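Local coordinates for ribosomal protein S2-related protein (Deinococcus radiodurans, PDB 2JH3), which binds a [4Fe-4S] iron-sulfur cluster and may act as a CbiX-like chelatase that inserts iron into sirohydrochlorin, at residues E279-A282 and A283-H286; G291-G295 and E296-T300; L74-G77 and Y78-T82; T300-G303 and G304-E307. All coordinates share one frame; numbering follows the deposited sequence.

How the contacts relate
Contact 3 comes first along the chain. It closes the short turn from the loop after strand 66-71 into helix 78-88, in the first CbiX region. Its centre is about 37 to 44 Å from the centres of the other three. Those lie in the DR2241 stabilising domain. Contact 1 spans successive turns within helix 275-290 and precedes contact 2, the hairpin of strands 292-294 and 297-302. L284 CD2 packs on L294 CD1 between them, at the edge strand 292-294. Contact 4 is the next hairpin and begins on T300, where contact 2 ends. It extends the sheet inward to strand 305-310. No contact nests inside or crosses another.

Contact 1 of 4, residues E279-A282 and A283-H286; sequences EAWA and ALRH
The guanidinium of R285 lies with one face against the backbone of W281 and A282, one turn earlier on helix 275-290 of the stabilising domain. W281 O and A282 CA both sit over that face, towards its rim. R285 NH1 is 3.4 Å from W281 O, but the angle is poor and no hydrogen bond forms. The indole of W281 meets L284 obliquely. W281 CZ3 is 3.6 Å from L284 CG, and the two side chains run side by side in the same direction.

These are neighbours three and four residues apart. Four backbone bonds of the alpha-helical i to i+4 pattern hold the two turns. The straightest joins R285 N to W281 O, at 3.0 Å and 174°. A bend at chi3 (-56°) folds the R285 chain back over the preceding turn. The bend brings one guanidinium face over W281 O, which already accepts the R285 N-H.

W281 is buried between helices 361-371 and 375-383. It touches L368 and I376, and its NE1 is hydrogen-bonded to E377 OE2. With an alanine here, L284 CG would probably face a gap where the indole lay, and E377 OE2 would lose its N-H partner. A280 and A283 form a second small surface that packs on Y380. E279 OE1 also reaches Y380, by a hydrogen bond to its OH. H286 ND1 is hydrogen-bonded to R290 NH2. R285 NH2 lies 3.7 Å from A282 CB, so a methyl group meets the end of the charged group.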
loop_
_atom_site.group_PDB
_atom_site.type_symbol
_atom_site.label_atom_id
_atom_site.label_comp_id
_atom_site.label_asym_id
_atom_site.label_seq_id
_atom_site.Cartn_x
_atom_site.Cartn_y
_atom_site.Cartn_z
ATOM N N GLU A 279 25.812 21.255 -7.010
ATOM C CA GLU A 279 26.486 19.968 -7.210
ATOM C C GLU A 279 25.541 18.794 -7.411
ATOM O O GLU A 279 25.762 17.925 -8.258
ATOM C CB GLU A 279 27.383 19.690 -6.015
ATOM C CG GLU A 279 28.635 20.570 -5.967
ATOM C CD GLU A 279 29.503 20.290 -4.734
ATOM O OE1 GLU A 279 29.541 19.157 -4.235
ATOM O OE2 GLU A 279 30.088 21.240 -4.255
ATOM N N ALA A 280 24.479 18.741 -6.589
ATOM C CA ALA A 280 23.536 17.634 -6.650
ATOM C C ALA A 280 22.814 17.624 -7.980
ATOM O O ALA A 280 22.639 16.577 -8.605
ATOM C CB ALA A 280 22.616 17.640 -5.517
ATOM N N TRP A 281 22.531 18.806 -8.518
ATOM C CA TRP A 281 21.881 18.834 -9.816
ATOM C C TRP A 281 22.839 18.545 -10.942
ATOM O O TRP A 281 22.424 18.001 -11.954
ATOM C CB TRP A 281 21.007 20.110 -9.971
ATOM C CG TRP A 281 19.830 19.920 -9.032
ATOM C CD1 TRP A 281 19.721 20.373 -7.782
ATOM C CD2 TRP A 281 18.645 19.159 -9.299
ATOM N NE1 TRP A 281 18.527 19.994 -7.243
ATOM C CE2 TRP A 281 17.866 19.197 -8.152
ATOM C CE3 TRP A 281 18.214 18.397 -10.384
ATOM C CZ2 TRP A 281 16.647 18.534 -8.052
ATOM C CZ3 TRP A 281 16.996 17.734 -10.305
ATOM C CH2 TRP A 281 16.222 17.817 -9.146
ATOM N N ALA A 282 24.125 18.852 -10.764
ATOM C CA ALA A 282 25.143 18.379 -11.740
ATOM C C ALA A 282 25.212 16.850 -11.771
ATOM O O ALA A 282 25.371 16.202 -12.867
ATOM C CB ALA A 282 26.500 18.956 -11.433
ATOM N N ALA A 283 25.120 16.231 -10.600
ATOM C CA ALA A 283 25.075 14.771 -10.542
ATOM C C ALA A 283 23.841 14.188 -11.260
ATOM O O ALA A 283 23.867 13.169 -12.010
ATOM C CB ALA A 283 25.063 14.325 -9.136
ATOM N N LEU A 284 22.732 14.850 -11.059
ATOM C CA LEU A 284 21.477 14.375 -11.670
ATOM C C LEU A 284 21.561 14.485 -13.188
ATOM O O LEU A 284 21.192 13.563 -13.850
ATOM C CB LEU A 284 20.280 15.171 -11.131
ATOM C CG LEU A 284 18.836 14.885 -11.653
ATOM C CD1 LEU A 284 18.515 15.444 -13.008
ATOM C CD2 LEU A 284 18.546 13.417 -11.710
ATOM N N ARG A 285 21.998 15.646 -13.713
ATOM C CA ARG A 285 22.193 15.823 -15.161
ATOM C C ARG A 285 23.077 14.730 -15.789
ATOM O O ARG A 285 22.786 14.178 -16.821
ATOM C CB ARG A 285 22.770 17.191 -15.453
ATOM C CG ARG A 285 21.751 18.257 -15.391
ATOM C CD ARG A 285 22.179 19.581 -15.969
ATOM N NE ARG A 285 23.411 20.099 -15.339
ATOM C CZ ARG A 285 23.482 20.792 -14.202
ATOM N NH1 ARG A 285 22.401 21.084 -13.484
ATOM N NH2 ARG A 285 24.662 21.212 -13.773
ATOM N N HIS A 286 24.131 14.360 -15.090
ATOM C CA HIS A 286 24.963 13.277 -15.526
ATOM C C HIS A 286 24.229 11.948 -15.635
ATOM O O HIS A 286 24.272 11.213 -16.635
ATOM C CB HIS A 286 26.110 13.173 -14.511
ATOM C CG HIS A 286 27.230 12.307 -15.001
ATOM N ND1 HIS A 286 27.292 10.958 -14.734
ATOM C CD2 HIS A 286 28.279 12.586 -15.805
ATOM C CE1 HIS A 286 28.353 10.451 -15.326
ATOM N NE2 HIS A 286 28.984 11.424 -15.964
#

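Contact 2 of 4, residues G291-G295 and E296-T300; sequences GGRLG and EVLLT
R293 and L298 are a non-hydrogen-bonded pair in a beta hairpin, built from strands 292-294 and 297-302 at one edge of a mixed sheet. The two side chains lie side by side and point the same way. L298 CD1 sits over the centre of the R293 guanidinium, 3.9 Å from its CZ. L298 CG is anti to the backbone N (chi1 -178°), and together with chi2 (60°) this brings the methyl across to the neighbouring strand. R293 NH2 forms a salt bridge with E314. A serine in place of R293 would probably uncover L298 CD1 and leave E314 without this charged partner.

The strands are antiparallel. G292 and L299 form a hydrogen-bonded pair, as do L294 and V297. L294 N is 2.8 Å from V297 O. The return bond from V297 N to L294 O is 2.9 Å. It closes a type II' turn in which G295 has positive phi (58°), a value glycine adopts more readily than other residues. At the open end of the hairpin, G291 CA makes a C-H...O contact of 3.2 Å with L299 O.

L294, V297 and L299 point to the other face of the sheet. L294 CD1 and L299 CD2 meet loosely at 4.4 Å, and L294 packs on L284 and L287 of helix 275-290. At the turn, E296 OE2 makes a salt bridge to R349 of the second subunit.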
loop_
_atom_site.group_PDB
_atom_site.type_symbol
_atom_site.label_atom_id
_atom_site.label_comp_id
_atom_site.label_asym_id
_atom_site.label_seq_id
_atom_site.Cartn_x
_atom_site.Cartn_y
_atom_site.Cartn_z
ATOM N N GLY A 291 20.544 7.993 -19.010
ATOM C CA GLY A 291 19.373 7.192 -18.802
ATOM C C GLY A 291 19.563 6.652 -17.396
ATOM O O GLY A 291 20.686 6.318 -16.990
ATOM N N GLY A 292 18.539 6.666 -16.592
ATOM C CA GLY A 292 18.655 6.092 -15.250
ATOM C C GLY A 292 17.289 5.867 -14.703
ATOM O O GLY A 292 16.294 6.207 -15.343
ATOM N N ARG A 293 17.251 5.294 -13.512
ATOM C CA ARG A 293 16.042 5.043 -12.768
ATOM C C ARG A 293 16.119 5.665 -11.396
ATOM O O ARG A 293 17.145 5.544 -10.717
ATOM C CB ARG A 293 15.844 3.545 -12.626
ATOM C CG ARG A 293 15.618 2.813 -13.884
ATOM C CD ARG A 293 15.994 1.310 -13.787
ATOM N NE ARG A 293 15.931 0.733 -15.122
ATOM C CZ ARG A 293 14.841 0.383 -15.771
ATOM N NH1 ARG A 293 13.641 0.327 -15.168
ATOM N NH2 ARG A 293 14.965 -0.032 -17.036
ATOM N N LEU A 294 15.056 6.345 -10.978
ATOM C CA LEU A 294 14.988 7.033 -9.709
ATOM C C LEU A 294 13.713 6.593 -9.053
ATOM O O LEU A 294 12.623 6.896 -9.569
ATOM C CB LEU A 294 14.940 8.585 -9.939
ATOM C CG LEU A 294 16.050 9.292 -10.726
ATOM C CD1 LEU A 294 15.951 10.838 -10.675
ATOM C CD2 LEU A 294 17.427 8.938 -10.177
ATOM N N GLY A 295 13.776 5.801 -7.969
ATOM C CA GLY A 295 12.534 5.284 -7.358
ATOM C C GLY A 295 11.769 4.503 -8.396
ATOM O O GLY A 295 12.262 3.528 -8.959
ATOM N N GLU A 296 10.529 4.927 -8.668
ATOM C CA GLU A 296 9.642 4.274 -9.591
ATOM C C GLU A 296 9.570 4.976 -10.958
ATOM O O GLU A 296 8.657 4.667 -11.763
ATOM C CB GLU A 296 8.233 4.264 -9.023
ATOM C CG GLU A 296 7.975 3.309 -7.821
ATOM C CD GLU A 296 6.429 3.214 -7.457
ATOM O OE1 GLU A 296 5.908 4.163 -6.820
ATOM O OE2 GLU A 296 5.793 2.151 -7.721
ATOM N N VAL A 297 10.563 5.801 -11.250
ATOM C CA VAL A 297 10.628 6.563 -12.490
ATOM C C VAL A 297 11.827 6.243 -13.355
ATOM O O VAL A 297 12.953 6.084 -12.870
ATOM C CB VAL A 297 10.555 8.098 -12.204
ATOM C CG1 VAL A 297 10.725 8.974 -13.452
ATOM C CG2 VAL A 297 9.209 8.364 -11.651
ATOM N N LEU A 298 11.540 6.105 -14.650
ATOM C CA LEU A 298 12.500 5.842 -15.702
ATOM C C LEU A 298 12.779 7.181 -16.415
ATOM O O LEU A 298 11.849 7.845 -16.866
ATOM C CB LEU A 298 11.965 4.814 -16.714
ATOM C CG LEU A 298 12.935 4.418 -17.845
ATOM C CD1 LEU A 298 14.140 3.829 -17.348
ATOM C CD2 LEU A 298 12.273 3.463 -18.798
ATOM N N LEU A 299 14.046 7.604 -16.424
ATOM C CA LEU A 299 14.475 8.876 -17.019
ATOM C C LEU A 299 15.349 8.537 -18.264
ATOM O O LEU A 299 16.357 7.849 -18.121
ATOM C CB LEU A 299 15.221 9.659 -15.945
ATOM C CG LEU A 299 15.758 11.063 -16.235
ATOM C CD1 LEU A 299 14.710 11.998 -16.956
ATOM C CD2 LEU A 299 16.292 11.701 -14.969
ATOM N N THR A 300 14.903 8.965 -19.474
ATOM C CA THR A 300 15.464 8.558 -20.769
ATOM C C THR A 300 15.829 9.867 -21.529
ATOM O O THR A 300 15.021 10.785 -21.573
ATOM C CB THR A 300 14.438 7.817 -21.595
ATOM O OG1 THR A 300 13.867 6.771 -20.805
ATOM C CG2 THR A 300 15.067 7.142 -22.779
#

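Contact 3 of 4, residues L74-G77 and Y78-T82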
loop_
_atom_site.group_PDB
_atom_site.type_symbol
_atom_site.label_atom_id
_atom_site.label_comp_id
_atom_site.label_asym_id
_atom_site.label_seq_id
_atom_site.Cartn_x
_atom_site.Cartn_y
_atom_site.Cartn_z
ATOM N N LEU A 74 -4.214 32.687 5.311
ATOM C CA LEU A 74 -5.101 33.829 5.451
ATOM C C LEU A 74 -5.398 34.036 6.904
ATOM O O LEU A 74 -6.520 34.298 7.299
ATOM C CB LEU A 74 -6.355 33.637 4.605
ATOM C CG LEU A 74 -6.026 33.619 3.118
ATOM C CD1 LEU A 74 -7.245 33.498 2.257
ATOM C CD2 LEU A 74 -5.353 34.878 2.709
ATOM N N SER A 75 -4.378 33.864 7.729
ATOM C CA SER A 75 -4.472 34.166 9.148
ATOM C C SER A 75 -3.083 34.593 9.570
ATOM O O SER A 75 -2.106 34.484 8.767
ATOM C CB SER A 75 -4.901 32.959 9.938
ATOM O OG SER A 75 -3.961 31.895 9.689
ATOM N N GLU A 76 -2.990 35.147 10.774
ATOM C CA GLU A 76 -1.723 35.560 11.327
ATOM C C GLU A 76 -1.885 35.263 12.773
ATOM O O GLU A 76 -2.678 35.888 13.449
ATOM C CB GLU A 76 -1.466 37.046 11.082
ATOM C CG GLU A 76 -0.215 37.602 11.698
ATOM C CD GLU A 76 0.070 39.019 11.175
ATOM O OE1 GLU A 76 -0.932 39.826 11.037
ATOM O OE2 GLU A 76 1.267 39.299 10.912
ATOM N N GLY A 77 -1.183 34.249 13.233
ATOM C CA GLY A 77 -1.542 33.635 14.486
ATOM C C GLY A 77 -0.518 32.568 14.787
ATOM O O GLY A 77 0.600 32.597 14.267
ATOM N N TYR A 78 -0.909 31.643 15.636
ATOM C CA TYR A 78 0.016 30.619 16.136
ATOM C C TYR A 78 0.727 29.823 15.061
ATOM O O TYR A 78 1.926 29.600 15.130
ATOM C CB TYR A 78 -0.766 29.697 17.057
ATOM C CG TYR A 78 0.133 28.788 17.843
ATOM C CD1 TYR A 78 0.973 29.297 18.859
ATOM C CD2 TYR A 78 0.186 27.431 17.543
ATOM C CE1 TYR A 78 1.817 28.411 19.590
ATOM C CE2 TYR A 78 1.036 26.546 18.237
ATOM C CZ TYR A 78 1.852 27.033 19.250
ATOM O OH TYR A 78 2.663 26.126 19.944
ATOM N N VAL A 79 -0.003 29.426 14.036
ATOM C CA VAL A 79 0.601 28.632 12.996
ATOM C C VAL A 79 1.681 29.457 12.276
ATOM O O VAL A 79 2.788 28.991 12.132
ATOM C CB VAL A 79 -0.415 28.063 12.016
ATOM C CG1 VAL A 79 0.283 27.424 10.818
ATOM C CG2 VAL A 79 -1.328 27.044 12.707
ATOM N N THR A 80 1.371 30.690 11.861
ATOM C CA THR A 80 2.339 31.456 11.068
ATOM C C THR A 80 3.493 32.067 11.912
ATOM O O THR A 80 4.605 32.278 11.415
ATOM C CB THR A 80 1.620 32.582 10.249
ATOM O OG1 THR A 80 1.063 33.537 11.169
ATOM C CG2 THR A 80 0.603 32.009 9.308
ATOM N N GLU A 81 3.231 32.298 13.188
ATOM C CA GLU A 81 4.152 32.899 14.159
ATOM C C GLU A 81 5.025 31.872 14.950
ATOM O O GLU A 81 6.171 32.165 15.342
ATOM C CB GLU A 81 3.342 33.762 15.174
ATOM C CG GLU A 81 2.675 34.989 14.451
ATOM C CD GLU A 81 1.839 35.880 15.393
ATOM O OE1 GLU A 81 1.262 36.883 14.902
ATOM O OE2 GLU A 81 1.706 35.504 16.566
ATOM N N THR A 82 4.455 30.708 15.220
ATOM C CA THR A 82 5.159 29.672 15.979
ATOM C C THR A 82 5.475 28.377 15.211
ATOM O O THR A 82 6.651 27.988 15.134
ATOM C CB THR A 82 4.434 29.481 17.300
ATOM O OG1 THR A 82 4.484 30.760 17.982
ATOM C CG2 THR A 82 5.049 28.359 18.155
HETATM O O HOH W 1 -1.927 31.421 11.923
HETATM O O HOH W 2 2.866 37.636 12.605
#
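T80 has chi1 near 65°, which puts OG1 between its backbone N and carbonyl carbon and points it back at G77. The G77 N-H bonds to T80 OG1 at 3.1 Å. E81 has CG anti to its carbonyl carbon and beside its backbone N (chi1 -65°). Its extended chain then passes along the G77 carbonyl, and E81 CG is 3.2 Å from G77 O. The same oxygen accepts the E81 N-H at 2.9 Å.

G77 is the N-cap of helix 78-88, in the first CbiX region of this chelatase-like fold. T80 stands at N3. Its bond to the N-cap N-H is one half of a capping box. Glycine has no side chain to supply the other half. Water 1 stands near T80 N instead. It takes a weak bond from that N-H and is hydrogen-bonded to S75 OG at 3.1 Å. The methyl T80 CG2 lies against S75 O at 3.7 Å, and this buried oxygen has no polar partner.

The side chains of E76 and E81 cross at an angle, their carboxylate planes about 60° apart. E76 CG is 3.6 Å from E81 OE1. The nearest carboxylate oxygens, E76 OE2 and E81 OE1, stay 4.7 Å apart. Water 2 donates to both. E76 OE2 also has a salt bridge to R114, which probably eases the repulsion between the two acids. T80 O is hydrogen-bonded to Y112 OH, on strand 108-112.

Contact 4 of 4, residues T300-G303 and G304-E307; sequences TPYG and GLFE
T300 to E307 form the tip of a second beta hairpin, where strand 297-302 turns back into strand 305-310 in the stabilising domain. T300 and E307 exchange two backbone bonds. E307 N reaches T300 O at 2.8 Å and nearly straight (173°). P301 is paired with F306 in a non-hydrogen-bonded pair whose side chains diverge, so its missing N-H costs no bond between the strands. Y302 and L305 close a type II' turn, with G303 at positive phi (57°).

T300, Y302, L305 and E307 lie on one face of the sheet. Y302 CG is anti to its backbone N (chi1 -177°), and the ring edge then meets L305 CB, 4.2 Å from Y302 CD2. E307 OE1 is held by salt bridges to R309 and R356. Water 3 lies between T300 OG1 and E307 OE2, though how its protons are shared is doubtful.

F306 turns away to the helix side, where it packs on A288 and L364. Its CD1 is 4.0 Å from P301 CA. Water 4 spans the turn, donating to G303 O at 2.7 Å and to L305 O at 2.8 Å, and its oxygen also lies over one face of the F306 ring.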
loop_
_atom_site.group_PDB
_atom_site.type_symbol
_atom_site.label_atom_id
_atom_site.label_comp_id
_atom_site.label_asym_id
_atom_site.label_seq_id
_atom_site.Cartn_x
_atom_site.Cartn_y
_atom_site.Cartn_z
ATOM N N THR A 300 14.903 8.965 -19.474
ATOM C CA THR A 300 15.464 8.558 -20.769
ATOM C C THR A 300 15.829 9.867 -21.529
ATOM O O THR A 300 15.021 10.785 -21.573
ATOM C CB THR A 300 14.438 7.817 -21.595
ATOM O OG1 THR A 300 13.867 6.771 -20.805
ATOM C CG2 THR A 300 15.067 7.142 -22.779
ATOM N N PRO A 301 17.036 9.969 -22.098
ATOM C CA PRO A 301 17.276 11.087 -23.043
ATOM C C PRO A 301 16.351 10.888 -24.238
ATOM O O PRO A 301 16.232 9.755 -24.736
ATOM C CB PRO A 301 18.751 10.886 -23.515
ATOM C CG PRO A 301 19.287 9.835 -22.720
ATOM C CD PRO A 301 18.241 9.152 -21.875
ATOM N N TYR A 302 15.744 11.975 -24.702
ATOM C CA TYR A 302 14.764 11.956 -25.782
ATOM C C TYR A 302 15.241 13.077 -26.741
ATOM O O TYR A 302 14.805 14.203 -26.638
ATOM C CB TYR A 302 13.394 12.282 -25.154
ATOM C CG TYR A 302 12.224 12.244 -26.109
ATOM C CD1 TYR A 302 11.801 11.051 -26.638
ATOM C CD2 TYR A 302 11.534 13.389 -26.463
ATOM C CE1 TYR A 302 10.736 11.016 -27.542
ATOM C CE2 TYR A 302 10.466 13.356 -27.361
ATOM C CZ TYR A 302 10.056 12.175 -27.881
ATOM O OH TYR A 302 9.014 12.088 -28.799
ATOM N N GLY A 303 16.230 12.759 -27.557
ATOM C CA GLY A 303 16.978 13.741 -28.371
ATOM C C GLY A 303 17.552 14.764 -27.481
ATOM O O GLY A 303 18.293 14.444 -26.576
ATOM N N GLY A 304 17.236 16.024 -27.694
ATOM C CA GLY A 304 17.547 17.060 -26.706
ATOM C C GLY A 304 16.629 17.374 -25.550
ATOM O O GLY A 304 16.909 18.277 -24.772
ATOM N N LEU A 305 15.560 16.610 -25.387
ATOM C CA LEU A 305 14.718 16.734 -24.222
ATOM C C LEU A 305 14.933 15.437 -23.370
ATOM O O LEU A 305 15.816 14.633 -23.643
ATOM C CB LEU A 305 13.242 16.814 -24.647
ATOM C CG LEU A 305 13.023 17.840 -25.764
ATOM C CD1 LEU A 305 11.696 17.707 -26.288
ATOM C CD2 LEU A 305 13.284 19.244 -25.280
ATOM N N PHE A 306 14.066 15.286 -22.377
ATOM C CA PHE A 306 14.097 14.116 -21.535
ATOM C C PHE A 306 12.723 13.531 -21.468
ATOM O O PHE A 306 11.728 14.292 -21.415
ATOM C CB PHE A 306 14.622 14.502 -20.156
ATOM C CG PHE A 306 16.018 14.889 -20.185
ATOM C CD1 PHE A 306 17.045 13.896 -20.203
ATOM C CD2 PHE A 306 16.353 16.225 -20.236
ATOM C CE1 PHE A 306 18.374 14.303 -20.288
ATOM C CE2 PHE A 306 17.704 16.618 -20.339
ATOM C CZ PHE A 306 18.681 15.661 -20.351
ATOM N N GLU A 307 12.642 12.214 -21.401
ATOM C CA GLU A 307 11.318 11.561 -21.146
ATOM C C GLU A 307 11.314 10.908 -19.759
ATOM O O GLU A 307 12.294 10.265 -19.348
ATOM C CB GLU A 307 11.001 10.503 -22.190
ATOM C CG GLU A 307 9.506 10.025 -22.069
ATOM C CD GLU A 307 9.210 8.549 -22.418
ATOM O OE1 GLU A 307 8.385 8.303 -23.338
ATOM O OE2 GLU A 307 9.773 7.643 -21.785
HETATM O O HOH W 3 11.601 7.134 -19.882
HETATM O O HOH W 4 18.599 14.902 -23.890
#